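PDB 7CGF: PUM-HD domain-containing protein from Caenorhabditis elegans, which probably binds the 3' untranslated regions of messenger RNAs through its Pumilio-repeat domain, the part crystallised here with RNA. Local coordinates for residues A[145-150]-A[178-183]; A[183-188]-A[214-219]. The protein carries 2 engineered substitutions. All coordinates share one frame; numbering follows the deposited sequence. Where two conformers were deposited one is given.

Contact 1. Residues A[145-150]-A[178-183]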
# COMPACT_ATOMS: atom_id res chain seq x y z
N VAL A 145 -6.48 -19.13 2.77
CA VAL A 145 -6.44 -18.65 1.40
C VAL A 145 -5.36 -17.58 1.20
O VAL A 145 -5.43 -16.81 0.24
CB VAL A 145 -7.82 -18.10 0.96
CG1 VAL A 145 -8.84 -19.23 0.84
CG2 VAL A 145 -8.33 -17.06 1.97
N ILE A 146 -4.33 -17.57 2.05
CA ILE A 146 -3.45 -16.39 2.13
C ILE A 146 -2.63 -16.17 0.85
O ILE A 146 -2.48 -15.02 0.42
CB ILE A 146 -2.57 -16.47 3.40
CG1 ILE A 146 -1.65 -15.25 3.53
CG2 ILE A 146 -1.78 -17.78 3.44
CD1 ILE A 146 -2.36 -13.89 3.56
N HIS A 147 -2.10 -17.22 0.20
CA HIS A 147 -1.29 -16.96 -1.00
C HIS A 147 -2.12 -16.31 -2.10
O HIS A 147 -1.71 -15.31 -2.69
CB HIS A 147 -0.61 -18.23 -1.53
CG HIS A 147 0.28 -17.99 -2.73
ND1 HIS A 147 1.64 -18.19 -2.69
CD2 HIS A 147 -0.00 -17.57 -3.98
CE1 HIS A 147 2.16 -17.90 -3.88
NE2 HIS A 147 1.18 -17.52 -4.68
N ARG A 148 -3.31 -16.86 -2.38
CA ARG A 148 -4.14 -16.28 -3.42
C ARG A 148 -4.65 -14.91 -3.00
O ARG A 148 -4.77 -14.00 -3.83
CB ARG A 148 -5.29 -17.23 -3.75
CG ARG A 148 -6.13 -16.82 -4.96
CD ARG A 148 -7.12 -17.92 -5.37
NE ARG A 148 -7.82 -18.51 -4.23
CZ ARG A 148 -9.07 -18.22 -3.88
NH1 ARG A 148 -9.78 -17.36 -4.59
NH2 ARG A 148 -9.61 -18.80 -2.82
N CYS A 149 -4.91 -14.75 -1.71
CA CYS A 149 -5.39 -13.47 -1.19
C CYS A 149 -4.39 -12.35 -1.48
O CYS A 149 -4.77 -11.24 -1.85
CB CYS A 149 -5.63 -13.62 0.31
SG CYS A 149 -6.97 -12.67 0.98
N MET A 150 -3.09 -12.64 -1.33
CA MET A 150 -2.08 -11.60 -1.45
C MET A 150 -1.99 -11.03 -2.85
O MET A 150 -1.61 -9.86 -3.02
CB MET A 150 -0.73 -12.17 -1.02
CG MET A 150 -0.72 -12.53 0.45
SD MET A 150 0.79 -13.45 0.84
CE MET A 150 1.86 -12.44 -0.10
N LEU A 178 5.08 -15.25 2.35
CA LEU A 178 6.10 -14.61 1.52
C LEU A 178 7.34 -15.47 1.37
O LEU A 178 7.99 -15.44 0.32
CB LEU A 178 6.51 -13.26 2.11
CG LEU A 178 5.42 -12.18 2.02
CD1 LEU A 178 5.89 -10.90 2.68
CD2 LEU A 178 5.11 -11.93 0.56
N LEU A 179 7.68 -16.24 2.40
CA LEU A 179 8.85 -17.10 2.40
C LEU A 179 8.53 -18.56 2.07
O LEU A 179 9.38 -19.44 2.28
CB LEU A 179 9.55 -17.02 3.76
CG LEU A 179 10.11 -15.64 4.12
CD1 LEU A 179 10.45 -15.57 5.61
CD2 LEU A 179 11.31 -15.35 3.25
N GLU A 180 7.34 -18.85 1.54
CA GLU A 180 6.94 -20.26 1.46
C GLU A 180 7.77 -21.04 0.45
O GLU A 180 8.03 -22.23 0.67
CB GLU A 180 5.44 -20.37 1.19
CG GLU A 180 5.03 -20.10 -0.24
CD GLU A 180 3.51 -20.00 -0.42
OE1 GLU A 180 2.77 -20.27 0.54
OE2 GLU A 180 3.07 -19.65 -1.52
N SER A 181 8.23 -20.41 -0.65
CA SER A 181 9.10 -21.05 -1.62
C SER A 181 10.15 -20.05 -2.08
O SER A 181 10.07 -18.86 -1.77
CB SER A 181 8.32 -21.58 -2.83
OG SER A 181 7.49 -22.65 -2.45
N SER A 182 11.12 -20.56 -2.86
CA SER A 182 12.24 -19.72 -3.28
C SER A 182 11.79 -18.48 -4.03
O SER A 182 12.30 -17.38 -3.78
CB SER A 182 13.20 -20.53 -4.15
OG SER A 182 13.77 -21.57 -3.40
N ASN A 183 10.81 -18.62 -4.92
CA ASN A 183 10.46 -17.53 -5.83
C ASN A 183 9.29 -16.68 -5.35
O ASN A 183 8.88 -15.78 -6.08
CB ASN A 183 10.13 -18.08 -7.21
CG ASN A 183 8.90 -18.98 -7.20
OD1 ASN A 183 8.59 -19.63 -6.19
ND2 ASN A 183 8.19 -19.01 -8.32
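His147 swings its ring away from the backbone N (chi1 -177°), while Glu180 sets CG between its own backbone N and carbonyl carbon (chi1 76°) and then runs on extended, and the two side chains meet at about a right angle. The carboxylate approaches the imidazole at its edge and lies almost in the ring plane. ND1 of His147 donates to OE2 of Glu180 across 2.4 Å, a doubtful length, too short to be taken literally, and the N-H points well off the acceptor, at 138°. The other ring nitrogen, NE2, also has an acidic partner, Glu187. Together the two partners probably restrain the ring's rotation, and the flanking carboxylates may favour its protonated form.

The contact joins successive predicted Pumilio repeats, 141-176 and 177-215, of an all-helical solenoid: helix 146-150 faces the turn that follows helix 172-178. Deeper in, Met150 bends at its last torsion and presents CE to CD2 of Leu178, at a tight 3.4 Å. This apolar pair is buried beneath the polar one, with Met188 packing on both of its members and Val197 and Val198 of helix 194-204 adding to the core.

Contact 2. Residues A[183-188]-A[214-219]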
# COMPACT_ATOMS: atom_id res chain seq x y z
N ASN A 183 10.81 -18.62 -4.92
CA ASN A 183 10.46 -17.53 -5.83
C ASN A 183 9.29 -16.68 -5.35
O ASN A 183 8.88 -15.78 -6.08
CB ASN A 183 10.13 -18.08 -7.21
CG ASN A 183 8.90 -18.98 -7.20
OD1 ASN A 183 8.59 -19.63 -6.19
ND2 ASN A 183 8.19 -19.01 -8.32
N THR A 184 8.74 -16.94 -4.17
CA THR A 184 7.50 -16.27 -3.78
C THR A 184 7.69 -14.76 -3.63
O THR A 184 6.84 -13.98 -4.07
CB THR A 184 6.98 -16.87 -2.48
OG1 THR A 184 6.90 -18.29 -2.63
CG2 THR A 184 5.56 -16.35 -2.17
N ILE A 185 8.79 -14.33 -3.01
CA ILE A 185 8.98 -12.89 -2.83
C ILE A 185 9.17 -12.20 -4.17
O ILE A 185 8.64 -11.10 -4.40
CB ILE A 185 10.15 -12.62 -1.87
CG1 ILE A 185 9.65 -12.57 -0.45
CG2 ILE A 185 10.88 -11.32 -2.24
CD1 ILE A 185 8.80 -11.35 -0.15
N TYR A 186 9.86 -12.85 -5.11
CA TYR A 186 9.96 -12.28 -6.45
C TYR A 186 8.58 -12.16 -7.09
O TYR A 186 8.20 -11.10 -7.59
CB TYR A 186 10.89 -13.12 -7.33
CG TYR A 186 10.87 -12.62 -8.76
CD1 TYR A 186 11.64 -11.53 -9.13
CD2 TYR A 186 10.02 -13.19 -9.70
CE1 TYR A 186 11.60 -11.05 -10.42
CE2 TYR A 186 9.96 -12.70 -10.99
CZ TYR A 186 10.75 -11.63 -11.34
OH TYR A 186 10.70 -11.15 -12.62
N GLU A 187 7.82 -13.27 -7.06
CA GLU A 187 6.49 -13.33 -7.65
C GLU A 187 5.60 -12.23 -7.08
O GLU A 187 4.87 -11.56 -7.82
CB GLU A 187 5.87 -14.71 -7.40
CG GLU A 187 4.33 -14.81 -7.57
CD GLU A 187 3.65 -16.06 -6.92
OE1 GLU A 187 2.44 -16.27 -7.19
OE2 GLU A 187 4.27 -16.81 -6.14
N MET A 188 5.67 -12.02 -5.77
CA MET A 188 4.83 -10.99 -5.15
C MET A 188 5.33 -9.59 -5.49
O MET A 188 4.53 -8.67 -5.73
CB MET A 188 4.79 -11.18 -3.63
CG MET A 188 4.11 -12.47 -3.16
SD MET A 188 2.36 -12.44 -3.59
CE MET A 188 1.91 -14.14 -3.13
N ILE A 214 13.79 -9.35 3.22
CA ILE A 214 14.78 -8.53 2.52
C ILE A 214 15.85 -9.42 1.90
O ILE A 214 16.34 -9.14 0.80
CB ILE A 214 15.36 -7.50 3.50
CG1 ILE A 214 14.26 -6.48 3.84
CG2 ILE A 214 16.61 -6.80 2.91
CD1 ILE A 214 14.56 -5.60 5.06
N GLY A 215 16.22 -10.51 2.57
CA GLY A 215 17.23 -11.39 2.01
C GLY A 215 16.81 -12.00 0.69
O GLY A 215 17.62 -12.15 -0.23
N GLN A 216 15.52 -12.34 0.55
CA GLN A 216 15.01 -12.85 -0.72
C GLN A 216 15.06 -11.78 -1.79
O GLN A 216 15.42 -12.05 -2.94
CB GLN A 216 13.56 -13.35 -0.57
CG GLN A 216 13.35 -14.81 -0.17
CD GLN A 216 14.45 -15.75 -0.62
OE1 GLN A 216 15.42 -15.92 0.10
NE2 GLN A 216 14.31 -16.38 -1.79
N ILE A 217 14.66 -10.55 -1.45
CA ILE A 217 14.72 -9.45 -2.42
C ILE A 217 16.14 -9.27 -2.94
O ILE A 217 16.35 -9.09 -4.14
CB ILE A 217 14.16 -8.16 -1.79
CG1 ILE A 217 12.67 -8.33 -1.47
CG2 ILE A 217 14.38 -6.98 -2.74
CD1 ILE A 217 12.11 -7.31 -0.49
N HIS A 218 17.13 -9.32 -2.05
CA HIS A 218 18.53 -9.15 -2.47
C HIS A 218 18.94 -10.20 -3.50
O HIS A 218 19.72 -9.90 -4.41
CB HIS A 218 19.46 -9.22 -1.25
CG HIS A 218 19.62 -7.92 -0.52
ND1 HIS A 218 19.50 -7.82 0.85
CD2 HIS A 218 19.94 -6.67 -0.96
CE1 HIS A 218 19.71 -6.57 1.22
NE2 HIS A 218 19.98 -5.85 0.14
N LYS A 219 18.44 -11.44 -3.38
CA LYS A 219 18.88 -12.50 -4.28
C LYS A 219 18.53 -12.21 -5.73
O LYS A 219 19.27 -12.62 -6.63
CB LYS A 219 18.29 -13.84 -3.84
CG LYS A 219 18.81 -14.31 -2.47
CD LYS A 219 18.10 -15.59 -2.02
CE LYS A 219 18.52 -15.99 -0.59
NZ LYS A 219 17.82 -17.22 -0.09
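The carboxamide of Gln216 is the flat group beside Ile185, yet neither amide face receives the isoleucine, which instead meets the aliphatic root of the glutamine. The polar ends are both used: OE1 within its own segment, NE2 across to Ser182 in the turn before helix 184-189. OE1 takes a hydrogen bond from NZ of Lys219, three residues further along, over 2.7 Å; the donor lies in the carbonyl plane and on a lone pair, with a C=O...N angle of 136°. With both ends engaged, the rotation of the amide is set, and a bend at chi2 (-29°) turns the group away from Ile185.

Below it, the packing is entirely between carbons. CB of Ile185 sits 3.7 Å from CB of Gln216, and CG2 of Ile185 touches both that same Gln216 CB, at 3.8 Å, and CG1 of Ile217, at 3.6 Å. The branched side chain thus bears on two consecutive residues of the facing helix. The fold at work is the helical repeat array of the PUM-HD domain: the N-terminal turn of helix 184-189 lies against the C-terminal part of helix 207-219, where predicted repeat 177-215 passes into repeat 216-251. The nearest CA pair, Ile185 and Gln216 at 6.4 Å, brings the helices into ordinary van der Waals packing. Val198 of helix 194-204 extends the apolar layer behind Ile185, and Val233 and Val237 of helix 230-240 continue it beyond Ile217.

Contacts 1 and 2 follow one another along the chain and share Asn183 as the end of one segment and the start of the next; their centres lie 11 Å apart. Two probable hydrogen bonds stitch them together: NE2 of His147 to OE1 of Glu187 (3.1 Å), and NE2 of Gln216 to the backbone O of Ser182 (3.0 Å). Packing adds to this, with O of Leu178 lying 3.4 Å from CG1 of Ile185. Neighbouring places along the repeat array are thus joined by different side chains, polar plus apolar in contact 1 and apolar in contact 2. Each contact comes no nearer than about 9 Å to the bound RNA (nearest atoms), so neither touches it, and both probably serve the repeat scaffold.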